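Local coordinates for nudix Hydrolase, RenU (Mycolicibacterium smegmatis, PDB 6UUF), which probably hydrolyses the diphosphate linkage of nucleotide substrates such as NADH, with magnesium as cofactor, as a member of the Nudix hydrolase family, at residues G19-A24 with R61-T66; A24-R29 with A70-A75; V88-V93 with A158-L163; V92-V97 with Y107-A112. The protein carries 3 engineered substitutions. All blocks are in the same frame, centred on the assembly; numbering follows the deposited sequence.

Interaction 1: residues G19-A24 with R61-T66; sequences GRHGAA and RDSHET
Arg61 and Ser63, in the first loop of the Nudix box, the loop-helix-loop signature of the family, meet His21 and Gly22 in the turn that leads into strand 23-31. The backbone link is direct: Arg61 N donates to Gly22 O at 2.8 Å, nearly straight at 172°. Gly22 closes a type I turn from Gly19 and adopts a positive phi, a backbone shape glycine takes up easily. Among the side chains, His21 CG stands anti to its own carbonyl carbon (chi1 -51°), and the ring turns an edge to the loop. There His21 NE2 lies 2.7 Å from Ser63 OG, a hydrogen bond in which either atom could donate, while Arg61 O sits in the ring plane at its edge. Carbon contacts are few; the inner carbons His21 CB and Arg61 CB lie 4.0 Å apart. Arg61 then runs extended to a guanidinium that grips Glu65 O side-on, with NE at 2.7 Å and NH2 at 2.8 Å, a pairing that fixes the group's rotation. Two waters complete the join. Water 1 accepts from His21 N and donates to Gly22 O and Arg61 O; water 2 bridges His21 O and Arg61 NH1. An alanine in place of Arg61 would keep the backbone bond but would probably leave Glu65 O without both these donors and water 2 without NH1, making the loop less rigid. Within the loop, Glu65 OE1, which also forms a salt bridge with Arg73, accepts Asp62 N at 2.9 Å, on the anti side of the carboxylate.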
loop_
_atom_site.group_PDB
_atom_site.type_symbol
_atom_site.label_atom_id
_atom_site.label_comp_id
_atom_site.label_asym_id
_atom_site.label_seq_id
_atom_site.Cartn_x
_atom_site.Cartn_y
_atom_site.Cartn_z
ATOM N N GLY A 19 -3.071 14.857 -3.650
ATOM C CA GLY A 19 -2.553 14.203 -4.842
ATOM C C GLY A 19 -3.585 14.151 -5.947
ATOM O O GLY A 19 -4.531 13.341 -5.936
ATOM N N ARG A 20 -3.395 15.023 -6.914
ATOM C CA ARG A 20 -4.308 15.127 -8.031
ATOM C C ARG A 20 -4.593 13.842 -8.785
ATOM O O ARG A 20 -5.706 13.634 -9.263
ATOM C CB ARG A 20 -3.796 16.200 -8.972
ATOM C CG ARG A 20 -4.032 17.565 -8.349
ATOM C CD ARG A 20 -4.092 18.682 -9.346
ATOM N NE ARG A 20 -4.831 19.817 -8.788
ATOM C CZ ARG A 20 -6.113 20.128 -9.022
ATOM N NH1 ARG A 20 -6.610 21.207 -8.431
ATOM N NH2 ARG A 20 -6.899 19.422 -9.842
ATOM N N HIS A 21 -3.607 12.975 -8.872
ATOM C CA HIS A 21 -3.749 11.697 -9.583
ATOM C C HIS A 21 -3.992 10.535 -8.618
ATOM O O HIS A 21 -3.770 9.372 -8.981
ATOM C CB HIS A 21 -2.450 11.429 -10.367
ATOM C CG HIS A 21 -2.005 12.573 -11.231
ATOM N ND1 HIS A 21 -2.799 13.098 -12.227
ATOM C CD2 HIS A 21 -0.836 13.255 -11.280
ATOM C CE1 HIS A 21 -2.146 14.072 -12.839
ATOM N NE2 HIS A 21 -0.951 14.177 -12.291
ATOM N N GLY A 22 -4.390 10.846 -7.382
ATOM C CA GLY A 22 -4.576 9.835 -6.392
ATOM C C GLY A 22 -3.263 9.298 -5.860
ATOM O O GLY A 22 -2.156 9.860 -6.092
ATOM N N ALA A 23 -3.413 8.242 -5.087
ATOM C CA ALA A 23 -2.292 7.624 -4.434
ATOM C C ALA A 23 -2.351 6.126 -4.691
ATOM O O ALA A 23 -3.399 5.574 -5.117
ATOM C CB ALA A 23 -2.325 7.909 -2.957
ATOM N N ALA A 24 -1.230 5.489 -4.394
ATOM C CA ALA A 24 -1.080 4.046 -4.572
ATOM C C ALA A 24 -0.222 3.465 -3.469
ATOM O O ALA A 24 0.724 4.101 -3.016
ATOM C CB ALA A 24 -0.433 3.745 -5.911
ATOM N N ARG A 61 0.561 9.465 -6.643
ATOM C CA ARG A 61 0.861 9.090 -8.003
ATOM C C ARG A 61 1.248 10.320 -8.797
ATOM O O ARG A 61 0.566 11.349 -8.742
ATOM C CB ARG A 61 -0.365 8.460 -8.613
ATOM C CG ARG A 61 -0.154 7.973 -10.004
ATOM C CD ARG A 61 -1.395 7.273 -10.508
ATOM N NE ARG A 61 -1.192 6.968 -11.920
ATOM C CZ ARG A 61 -2.144 6.526 -12.736
ATOM N NH1 ARG A 61 -3.393 6.361 -12.298
ATOM N NH2 ARG A 61 -1.847 6.298 -14.016
ATOM N N ASP A 62 2.349 10.202 -9.525
ATOM C CA ASP A 62 2.820 11.275 -10.384
ATOM C C ASP A 62 2.151 11.203 -11.787
ATOM O O ASP A 62 1.648 10.154 -12.225
ATOM C CB ASP A 62 4.348 11.215 -10.463
ATOM C CG ASP A 62 4.984 12.551 -10.820
ATOM O OD1 ASP A 62 4.272 13.596 -10.941
ATOM O OD2 ASP A 62 6.226 12.558 -10.969
ATOM N N SER A 63 2.136 12.340 -12.472
ATOM C CA SER A 63 1.478 12.522 -13.768
ATOM C C SER A 63 1.826 11.553 -14.877
ATOM O O SER A 63 1.008 11.336 -15.732
ATOM C CB SER A 63 1.760 13.920 -14.310
ATOM O OG SER A 63 1.431 14.879 -13.343
ATOM N N HIS A 64 3.015 10.972 -14.850
ATOM C CA HIS A 64 3.463 10.142 -15.925
ATOM C C HIS A 64 3.502 8.641 -15.524
ATOM O O HIS A 64 3.855 7.798 -16.324
ATOM C CB HIS A 64 4.825 10.618 -16.348
ATOM C CG HIS A 64 5.865 10.399 -15.320
ATOM N ND1 HIS A 64 5.971 11.183 -14.196
ATOM C CD2 HIS A 64 6.825 9.461 -15.220
ATOM C CE1 HIS A 64 6.975 10.753 -13.458
ATOM N NE2 HIS A 64 7.507 9.710 -14.056
ATOM N N GLU A 65 3.053 8.337 -14.307
ATOM C CA GLU A 65 3.228 7.032 -13.687
ATOM C C GLU A 65 1.969 6.233 -13.704
ATOM O O GLU A 65 0.884 6.750 -13.573
ATOM C CB GLU A 65 3.563 7.187 -12.225
ATOM C CG GLU A 65 4.974 7.606 -11.952
ATOM C CD GLU A 65 5.256 7.708 -10.472
ATOM O OE1 GLU A 65 4.386 8.102 -9.658
ATOM O OE2 GLU A 65 6.387 7.434 -10.113
ATOM N N THR A 66 2.139 4.928 -13.788
ATOM C CA THR A 66 1.038 4.018 -13.552
ATOM C C THR A 66 0.942 3.865 -12.046
ATOM O O THR A 66 1.956 4.129 -11.341
ATOM C CB THR A 66 1.330 2.672 -14.193
ATOM O OG1 THR A 66 2.538 2.147 -13.610
ATOM C CG2 THR A 66 1.463 2.847 -15.735
HETATM O O HOH W 1 -1.362 12.255 -7.120
HETATM O O HOH W 2 -4.638 6.615 -9.560
#

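Interaction 2: residues A24-R29 with A70-A75; sequences AGLLLR and AAVRAA. Engineered in segment 70-75: Ala74 (natural residue Glu).
Leu26 of strand 23-31 lays its two methyls against helix 67-79, the helix of the Nudix box. Leu26 CD2 presses on Ala75 CB at 3.5 Å, while Leu26 CD1 faces Ala71 CB at 4.2 Å and reaches Val72 CG2 at 4.4 Å. CG is anti to the backbone N (chi1 -158°), which sets this branch point on the helix side; chi2 then places the two methyls. One helical turn before Ala75, Ala71 CB comes down on the strand backbone, 3.7 Å from Gly25 C. Beside it, Ala24 CB faces the notch between two helix methyls, 4.1 Å from both Ala70 CB and Ala71 CB. Further out, Val110 of the neighbouring strand 104-113 touches Leu26 and Ala71, and Ala112 also packs on Leu26, so the helix rests on more than one strand. Arg73, on the exposed side of the helix, is held by a salt bridge to Glu65 and a hydrogen bond to Ala60 O. Ala74 is engineered from the natural glutamate, a position in the Nudix box whose acid in related enzymes commonly helps bind the metal. The short axes pass 6.6 Å apart at 73°, a close approach that suits the alanines between them. With aliphatic side chains and a glycine's backbone carrying the contact, the Nudix helix is seated on the sheet by buried nonpolar surfaces, not by polar bonds between the two segments.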
loop_
_atom_site.group_PDB
_atom_site.type_symbol
_atom_site.label_atom_id
_atom_site.label_comp_id
_atom_site.label_asym_id
_atom_site.label_seq_id
_atom_site.Cartn_x
_atom_site.Cartn_y
_atom_site.Cartn_z
ATOM N N ALA A 24 -1.230 5.489 -4.394
ATOM C CA ALA A 24 -1.080 4.046 -4.572
ATOM C C ALA A 24 -0.222 3.465 -3.469
ATOM O O ALA A 24 0.724 4.101 -3.016
ATOM C CB ALA A 24 -0.433 3.745 -5.911
ATOM N N GLY A 25 -0.544 2.247 -3.048
ATOM C CA GLY A 25 0.266 1.542 -2.049
ATOM C C GLY A 25 0.587 0.125 -2.461
ATOM O O GLY A 25 -0.214 -0.502 -3.170
ATOM N N LEU A 26 1.738 -0.377 -1.987
ATOM C CA LEU A 26 2.167 -1.721 -2.265
ATOM C C LEU A 26 1.778 -2.693 -1.184
ATOM O O LEU A 26 2.217 -2.557 -0.056
ATOM C CB LEU A 26 3.668 -1.756 -2.428
ATOM C CG LEU A 26 4.172 -2.947 -3.220
ATOM C CD1 LEU A 26 3.658 -3.008 -4.651
ATOM C CD2 LEU A 26 5.695 -2.862 -3.191
ATOM N N LEU A 27 0.983 -3.694 -1.548
ATOM C CA LEU A 27 0.727 -4.875 -0.713
ATOM C C LEU A 27 1.639 -5.973 -1.183
ATOM O O LEU A 27 1.315 -6.719 -2.115
ATOM C CB LEU A 27 -0.741 -5.295 -0.836
ATOM C CG LEU A 27 -1.215 -6.528 -0.083
ATOM C CD1 LEU A 27 -0.801 -6.388 1.357
ATOM C CD2 LEU A 27 -2.748 -6.625 -0.137
ATOM N N LEU A 28 2.810 -6.038 -0.575
ATOM C CA LEU A 28 3.840 -6.989 -0.950
ATOM C C LEU A 28 3.710 -8.268 -0.100
ATOM O O LEU A 28 3.760 -8.187 1.122
ATOM C CB LEU A 28 5.214 -6.393 -0.729
ATOM C CG LEU A 28 6.382 -7.304 -1.127
ATOM C CD1 LEU A 28 6.322 -7.774 -2.596
ATOM C CD2 LEU A 28 7.656 -6.523 -0.889
ATOM N N ARG A 29 3.581 -9.420 -0.761
ATOM C CA ARG A 29 3.412 -10.723 -0.116
ATOM C C ARG A 29 4.669 -11.527 -0.183
ATOM O O ARG A 29 5.391 -11.456 -1.186
ATOM C CB ARG A 29 2.285 -11.520 -0.742
ATOM C CG ARG A 29 0.976 -10.732 -0.863
ATOM C CD ARG A 29 -0.108 -11.577 -1.531
ATOM N NE ARG A 29 0.248 -12.014 -2.895
ATOM C CZ ARG A 29 -0.487 -12.852 -3.622
ATOM N NH1 ARG A 29 -1.618 -13.391 -3.136
ATOM N NH2 ARG A 29 -0.076 -13.174 -4.837
ATOM N N ALA A 70 3.994 3.861 -9.204
ATOM C CA ALA A 70 3.987 4.747 -8.057
ATOM C C ALA A 70 4.217 3.945 -6.779
ATOM O O ALA A 70 5.000 4.351 -5.949
ATOM C CB ALA A 70 2.698 5.525 -7.956
ATOM N N ALA A 71 3.558 2.797 -6.653
ATOM C CA ALA A 71 3.633 1.976 -5.445
ATOM C C ALA A 71 5.021 1.336 -5.263
ATOM O O ALA A 71 5.532 1.216 -4.169
ATOM C CB ALA A 71 2.555 0.912 -5.466
ATOM N N VAL A 72 5.622 0.929 -6.345
ATOM C CA VAL A 72 6.947 0.349 -6.308
ATOM C C VAL A 72 7.954 1.431 -5.926
ATOM O O VAL A 72 8.805 1.186 -5.061
ATOM C CB VAL A 72 7.259 -0.336 -7.648
ATOM C CG1 VAL A 72 8.706 -0.779 -7.727
ATOM C CG2 VAL A 72 6.353 -1.533 -7.809
ATOM N N ARG A 73 7.820 2.625 -6.509
ATOM C CA ARG A 73 8.712 3.769 -6.168
ATOM C C ARG A 73 8.578 4.155 -4.687
ATOM O O ARG A 73 9.596 4.406 -4.026
ATOM C CB ARG A 73 8.506 4.995 -7.080
ATOM C CG ARG A 73 8.982 6.338 -6.481
ATOM C CD ARG A 73 8.722 7.604 -7.330
ATOM N NE ARG A 73 7.299 7.864 -7.635
ATOM C CZ ARG A 73 6.413 8.397 -6.800
ATOM N NH1 ARG A 73 6.746 8.737 -5.550
ATOM N NH2 ARG A 73 5.161 8.553 -7.194
ATOM N N ALA A 74 7.332 4.205 -4.186
ATOM C CA ALA A 74 7.059 4.484 -2.795
ATOM C C ALA A 74 7.677 3.439 -1.888
ATOM O O ALA A 74 8.255 3.776 -0.889
ATOM C CB ALA A 74 5.562 4.546 -2.549
ATOM N N ALA A 75 7.557 2.167 -2.240
ATOM C CA ALA A 75 8.181 1.095 -1.458
ATOM C C ALA A 75 9.721 1.166 -1.417
ATOM O O ALA A 75 10.341 0.862 -0.376
ATOM C CB ALA A 75 7.741 -0.255 -1.992
#

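Interaction 3: residues V88-V93 with A158-L163; sequences VRTTVV and ATIPLL
A classic beta bulge, in which Arg89 and Thr90 both face Ile111, turns these two side chains toward the C-terminal tail at Ile160 to Leu163. Arg89 carries the polar part. Its chain bends at both chi2 (-61°) and chi3, and NH1 donates to Pro161 O at 3.0 Å. That bond is straight (171°) and the oxygen lies in the guanidinium plane, although NH1 itself stands well above the plane of the carbonyl. Leu163 CD2 lies over the centre of one guanidinium face, 3.6 Å from Arg89 CZ, as the two side chains slide past each other in opposite directions. The nonpolar part belongs to Ile160, whose CD1 touches Thr90 CG2 at 3.8 Å and Arg89 CB at 4.1 Å. Arg89 NH1 has a stronger partner in Asp113, whose OD2 forms a salt bridge with it, while Asp113 OD1 pairs with Arg29 NE. Arg29 NH2 comes close to Arg89 NH1, a like-charge approach that the shared Asp113 probably eases. An alanine in place of Arg89 would probably leave Pro161 O without this donor, Asp113 without one of its two cations, and a gap beneath Leu163 CD2 where the guanidinium lay. The contact thus ties the tail after helix 144-158 to the early part of strand 87-98; the tail also meets strand 104-113, where Leu162 and Leu163 touch Asp113, and strand 23-31, where Leu162 packs on Arg29 and Pro31.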
loop_
_atom_site.group_PDB
_atom_site.type_symbol
_atom_site.label_atom_id
_atom_site.label_comp_id
_atom_site.label_asym_id
_atom_site.label_seq_id
_atom_site.Cartn_x
_atom_site.Cartn_y
_atom_site.Cartn_z
ATOM N N VAL A 88 5.006 -7.561 -9.635
ATOM C CA VAL A 88 3.698 -6.947 -9.472
ATOM C C VAL A 88 2.665 -7.900 -10.051
ATOM O O VAL A 88 2.840 -8.420 -11.165
ATOM C CB VAL A 88 3.623 -5.569 -10.153
ATOM C CG1 VAL A 88 2.185 -5.036 -10.150
ATOM C CG2 VAL A 88 4.562 -4.572 -9.472
ATOM N N ARG A 89 1.598 -8.137 -9.308
ATOM C CA ARG A 89 0.554 -9.104 -9.718
ATOM C C ARG A 89 -0.657 -8.370 -10.295
ATOM O O ARG A 89 -0.947 -8.486 -11.474
ATOM C CB ARG A 89 0.142 -9.973 -8.551
ATOM C CG ARG A 89 1.281 -10.735 -7.900
ATOM C CD ARG A 89 1.984 -11.690 -8.848
ATOM N NE ARG A 89 1.039 -12.615 -9.491
ATOM C CZ ARG A 89 0.548 -13.715 -8.932
ATOM N NH1 ARG A 89 0.874 -14.073 -7.688
ATOM N NH2 ARG A 89 -0.292 -14.458 -9.618
ATOM N N THR A 90 -1.324 -7.558 -9.508
ATOM C CA THR A 90 -2.458 -6.802 -10.044
ATOM C C THR A 90 -2.683 -5.518 -9.222
ATOM O O THR A 90 -1.929 -5.250 -8.291
ATOM C CB THR A 90 -3.747 -7.710 -10.061
ATOM O OG1 THR A 90 -4.790 -7.109 -10.840
ATOM C CG2 THR A 90 -4.266 -7.950 -8.677
ATOM N N THR A 91 -3.689 -4.725 -9.612
ATOM C CA THR A 91 -4.073 -3.516 -8.905
ATOM C C THR A 91 -5.543 -3.651 -8.523
ATOM O O THR A 91 -6.330 -4.176 -9.302
ATOM C CB THR A 91 -3.923 -2.279 -9.792
ATOM O OG1 THR A 91 -4.822 -2.396 -10.893
ATOM C CG2 THR A 91 -2.481 -2.159 -10.334
ATOM N N VAL A 92 -5.896 -3.168 -7.344
ATOM C CA VAL A 92 -7.296 -3.041 -6.867
ATOM C C VAL A 92 -7.577 -1.598 -6.373
ATOM O O VAL A 92 -6.882 -1.065 -5.484
ATOM C CB VAL A 92 -7.541 -3.971 -5.671
ATOM C CG1 VAL A 92 -9.033 -4.047 -5.355
ATOM C CG2 VAL A 92 -6.980 -5.356 -5.956
ATOM N N VAL A 93 -8.603 -0.980 -6.936
ATOM C CA VAL A 93 -9.033 0.328 -6.494
ATOM C C VAL A 93 -9.760 0.099 -5.168
ATOM O O VAL A 93 -10.851 -0.451 -5.166
ATOM C CB VAL A 93 -9.945 1.011 -7.520
ATOM C CG1 VAL A 93 -10.385 2.372 -7.024
ATOM C CG2 VAL A 93 -9.214 1.196 -8.829
ATOM N N ALA A 158 -6.638 -14.103 -2.118
ATOM C CA ALA A 158 -6.884 -15.543 -2.077
ATOM C C ALA A 158 -7.165 -16.096 -3.453
ATOM O O ALA A 158 -7.019 -17.296 -3.657
ATOM C CB ALA A 158 -8.019 -15.907 -1.116
ATOM N N THR A 159 -7.549 -15.243 -4.404
ATOM C CA THR A 159 -7.708 -15.701 -5.782
ATOM C C THR A 159 -6.433 -15.588 -6.623
ATOM O O THR A 159 -6.495 -15.894 -7.779
ATOM C CB THR A 159 -8.813 -14.942 -6.524
ATOM O OG1 THR A 159 -8.342 -13.628 -6.842
ATOM C CG2 THR A 159 -10.111 -14.845 -5.685
ATOM N N ILE A 160 -5.304 -15.126 -6.083
ATOM C CA ILE A 160 -4.023 -15.226 -6.791
ATOM C C ILE A 160 -2.972 -15.744 -5.845
ATOM O O ILE A 160 -2.383 -14.969 -5.127
ATOM C CB ILE A 160 -3.507 -13.891 -7.400
ATOM C CG1 ILE A 160 -3.911 -12.676 -6.562
ATOM C CG2 ILE A 160 -4.026 -13.725 -8.829
ATOM C CD1 ILE A 160 -3.407 -11.365 -7.129
ATOM N N PRO A 161 -2.713 -17.060 -5.845
ATOM C CA PRO A 161 -1.622 -17.562 -4.988
ATOM C C PRO A 161 -0.248 -17.097 -5.424
ATOM O O PRO A 161 -0.040 -16.759 -6.594
ATOM C CB PRO A 161 -1.716 -19.067 -5.158
ATOM C CG PRO A 161 -2.427 -19.238 -6.477
ATOM C CD PRO A 161 -3.452 -18.170 -6.461
ATOM N N LEU A 162 0.682 -17.089 -4.475
ATOM C CA LEU A 162 2.029 -16.621 -4.748
ATOM C C LEU A 162 2.640 -17.485 -5.823
ATOM O O LEU A 162 2.301 -18.638 -5.960
ATOM C CB LEU A 162 2.938 -16.643 -3.506
ATOM C CG LEU A 162 2.894 -15.415 -2.594
ATOM C CD1 LEU A 162 1.587 -15.385 -1.821
ATOM C CD2 LEU A 162 4.070 -15.420 -1.640
ATOM N N LEU A 163 3.576 -16.894 -6.548
ATOM C CA LEU A 163 4.305 -17.553 -7.613
ATOM C C LEU A 163 5.364 -18.500 -7.099
ATOM O O LEU A 163 5.651 -18.541 -5.909
ATOM C CB LEU A 163 4.980 -16.482 -8.459
ATOM C CG LEU A 163 4.004 -15.509 -9.082
ATOM C CD1 LEU A 163 4.746 -14.554 -10.007
ATOM C CD2 LEU A 163 2.924 -16.252 -9.853
#

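Interaction 4: residues V92-V97 with Y107-A112; sequences VVTAEV and YTTVIA
Tyr107 O receives two backbone hydrogens at once, from Thr94 N at 2.9 Å and from Ala95 N at 3.3 Å. The first arrives nearly along the C=O axis; the second is more bent (137°) and uses a lone pair of the oxygen. Tyr107 returns its own hydrogen, N donating to Ala95 O at 2.9 Å. Toward the other end, Val92 and Thr109 form a hydrogen-bonded pair in which each N donates to the other's O, both at 2.8 Å. Val92 O takes in addition a CA-H...O contact from Thr108 CA. The hydroxyls of Thr94 and Thr109, on side chains that cross at about a right angle, are joined by a hydrogen bond of 3.0 Å between their OG1 atoms, with either able to donate. Thr94 OG1 stands between the backbone N and the carbonyl carbon (chi1 40°), which turns it to Thr109 OG1. It also sits at the edge of the Tyr107 ring, 3.2 Å from CD1. Nonpolar contacts flank these bonds, Ala95 CB with Tyr107 CB and Val92 CG2 with Ile111 CD1, the latter pair packing on Val156 of helix 144-158. On its other edge strand 104-113 bonds through Thr108 and Val110 to strand 23-31. Thr94 and Ala95, both facing Tyr107, make a classic beta bulge in the antiparallel hairpin of strands 87-98 and 104-113, part of the mixed sheet of the Nudix fold.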
loop_
_atom_site.group_PDB
_atom_site.type_symbol
_atom_site.label_atom_id
_atom_site.label_comp_id
_atom_site.label_asym_id
_atom_site.label_seq_id
_atom_site.Cartn_x
_atom_site.Cartn_y
_atom_site.Cartn_z
ATOM N N VAL A 92 -5.896 -3.168 -7.344
ATOM C CA VAL A 92 -7.296 -3.041 -6.867
ATOM C C VAL A 92 -7.577 -1.598 -6.373
ATOM O O VAL A 92 -6.882 -1.065 -5.484
ATOM C CB VAL A 92 -7.541 -3.971 -5.671
ATOM C CG1 VAL A 92 -9.033 -4.047 -5.355
ATOM C CG2 VAL A 92 -6.980 -5.356 -5.956
ATOM N N VAL A 93 -8.603 -0.980 -6.936
ATOM C CA VAL A 93 -9.033 0.328 -6.494
ATOM C C VAL A 93 -9.760 0.099 -5.168
ATOM O O VAL A 93 -10.851 -0.451 -5.166
ATOM C CB VAL A 93 -9.945 1.011 -7.520
ATOM C CG1 VAL A 93 -10.385 2.372 -7.024
ATOM C CG2 VAL A 93 -9.214 1.196 -8.829
ATOM N N THR A 94 -9.125 0.521 -4.070
ATOM C CA THR A 94 -9.609 0.325 -2.706
ATOM C C THR A 94 -10.287 1.550 -2.115
ATOM O O THR A 94 -10.818 1.471 -1.022
ATOM C CB THR A 94 -8.467 -0.144 -1.767
ATOM O OG1 THR A 94 -7.258 0.551 -2.072
ATOM C CG2 THR A 94 -8.176 -1.610 -2.000
ATOM N N ALA A 95 -10.277 2.676 -2.833
ATOM C CA ALA A 95 -10.983 3.879 -2.415
ATOM C C ALA A 95 -11.176 4.817 -3.606
ATOM O O ALA A 95 -10.272 5.002 -4.417
ATOM C CB ALA A 95 -10.237 4.583 -1.289
ATOM N N GLU A 96 -12.363 5.400 -3.680
ATOM C CA GLU A 96 -12.802 6.189 -4.806
ATOM C C GLU A 96 -13.687 7.316 -4.285
ATOM O O GLU A 96 -14.691 7.060 -3.582
ATOM C CB GLU A 96 -13.612 5.282 -5.712
ATOM C CG GLU A 96 -13.933 5.856 -7.059
ATOM C CD GLU A 96 -14.611 4.818 -7.933
ATOM O OE1 GLU A 96 -15.644 4.247 -7.490
ATOM O OE2 GLU A 96 -14.102 4.561 -9.048
ATOM N N VAL A 97 -13.319 8.554 -4.608
ATOM C CA VAL A 97 -14.027 9.703 -4.052
ATOM C C VAL A 97 -14.410 10.604 -5.175
ATOM O O VAL A 97 -13.557 10.974 -5.975
ATOM C CB VAL A 97 -13.193 10.495 -3.020
ATOM C CG1 VAL A 97 -13.953 11.697 -2.525
ATOM C CG2 VAL A 97 -12.894 9.621 -1.817
ATOM N N TYR A 107 -7.430 5.664 -4.345
ATOM C CA TYR A 107 -6.324 4.935 -3.791
ATOM C C TYR A 107 -6.337 3.566 -4.453
ATOM O O TYR A 107 -7.382 2.853 -4.389
ATOM C CB TYR A 107 -6.480 4.728 -2.268
ATOM C CG TYR A 107 -5.246 4.130 -1.634
ATOM C CD1 TYR A 107 -4.994 2.763 -1.678
ATOM C CD2 TYR A 107 -4.329 4.928 -0.966
ATOM C CE1 TYR A 107 -3.854 2.220 -1.127
ATOM C CE2 TYR A 107 -3.205 4.384 -0.353
ATOM C CZ TYR A 107 -2.968 3.041 -0.455
ATOM O OH TYR A 107 -1.846 2.538 0.128
ATOM N N THR A 108 -5.169 3.175 -4.961
ATOM C CA THR A 108 -4.985 1.929 -5.647
ATOM C C THR A 108 -3.980 1.075 -4.908
ATOM O O THR A 108 -2.813 1.454 -4.722
ATOM C CB THR A 108 -4.504 2.144 -7.079
ATOM O OG1 THR A 108 -5.460 2.899 -7.804
ATOM C CG2 THR A 108 -4.324 0.816 -7.805
ATOM N N THR A 109 -4.432 -0.112 -4.519
ATOM C CA THR A 109 -3.569 -1.110 -3.898
ATOM C C THR A 109 -2.962 -1.966 -4.994
ATOM O O THR A 109 -3.672 -2.526 -5.855
ATOM C CB THR A 109 -4.345 -1.998 -2.882
ATOM O OG1 THR A 109 -4.823 -1.178 -1.818
ATOM C CG2 THR A 109 -3.443 -3.061 -2.305
ATOM N N VAL A 110 -1.640 -2.067 -4.956
ATOM C CA VAL A 110 -0.909 -2.805 -5.932
ATOM C C VAL A 110 -0.388 -4.026 -5.176
ATOM O O VAL A 110 0.473 -3.905 -4.280
ATOM C CB VAL A 110 0.217 -1.919 -6.511
ATOM C CG1 VAL A 110 1.105 -2.666 -7.506
ATOM C CG2 VAL A 110 -0.392 -0.705 -7.214
ATOM N N ILE A 111 -0.911 -5.199 -5.540
ATOM C CA ILE A 111 -0.501 -6.474 -4.951
ATOM C C ILE A 111 0.771 -6.978 -5.641
ATOM O O ILE A 111 0.826 -7.063 -6.858
ATOM C CB ILE A 111 -1.636 -7.518 -5.117
ATOM C CG1 ILE A 111 -2.944 -6.952 -4.495
ATOM C CG2 ILE A 111 -1.211 -8.851 -4.537
ATOM C CD1 ILE A 111 -4.139 -7.882 -4.498
ATOM N N ALA A 112 1.771 -7.354 -4.881
ATOM C CA ALA A 112 2.995 -7.879 -5.470
ATOM C C ALA A 112 3.533 -8.992 -4.602
ATOM O O ALA A 112 3.159 -9.079 -3.418
ATOM C CB ALA A 112 4.042 -6.792 -5.634
#

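Interaction 2 is the buried contact, its centre about 5 Å from the centre of the chain, and is wholly nonpolar; interactions 1 and 3 lie at the surface and mix hydrogen bonds with packing: two waters bridge interaction 1, while in interaction 3 a leucine methyl lies over an arginine's guanidinium. Interaction 4 is partly buried and rests mainly on backbone bonds between strands. Strand 23-31 serves interactions 1 and 2, which share Ala24, with a Glu65-Arg73 salt bridge running between them. Strand 87-98 serves interactions 3 and 4, which share Val92 and Val93. Strands 23-31 and 104-113 are sheet neighbours, so interaction 4 is bonded directly to both 1 and 2, whereas 1 and 3 do not touch.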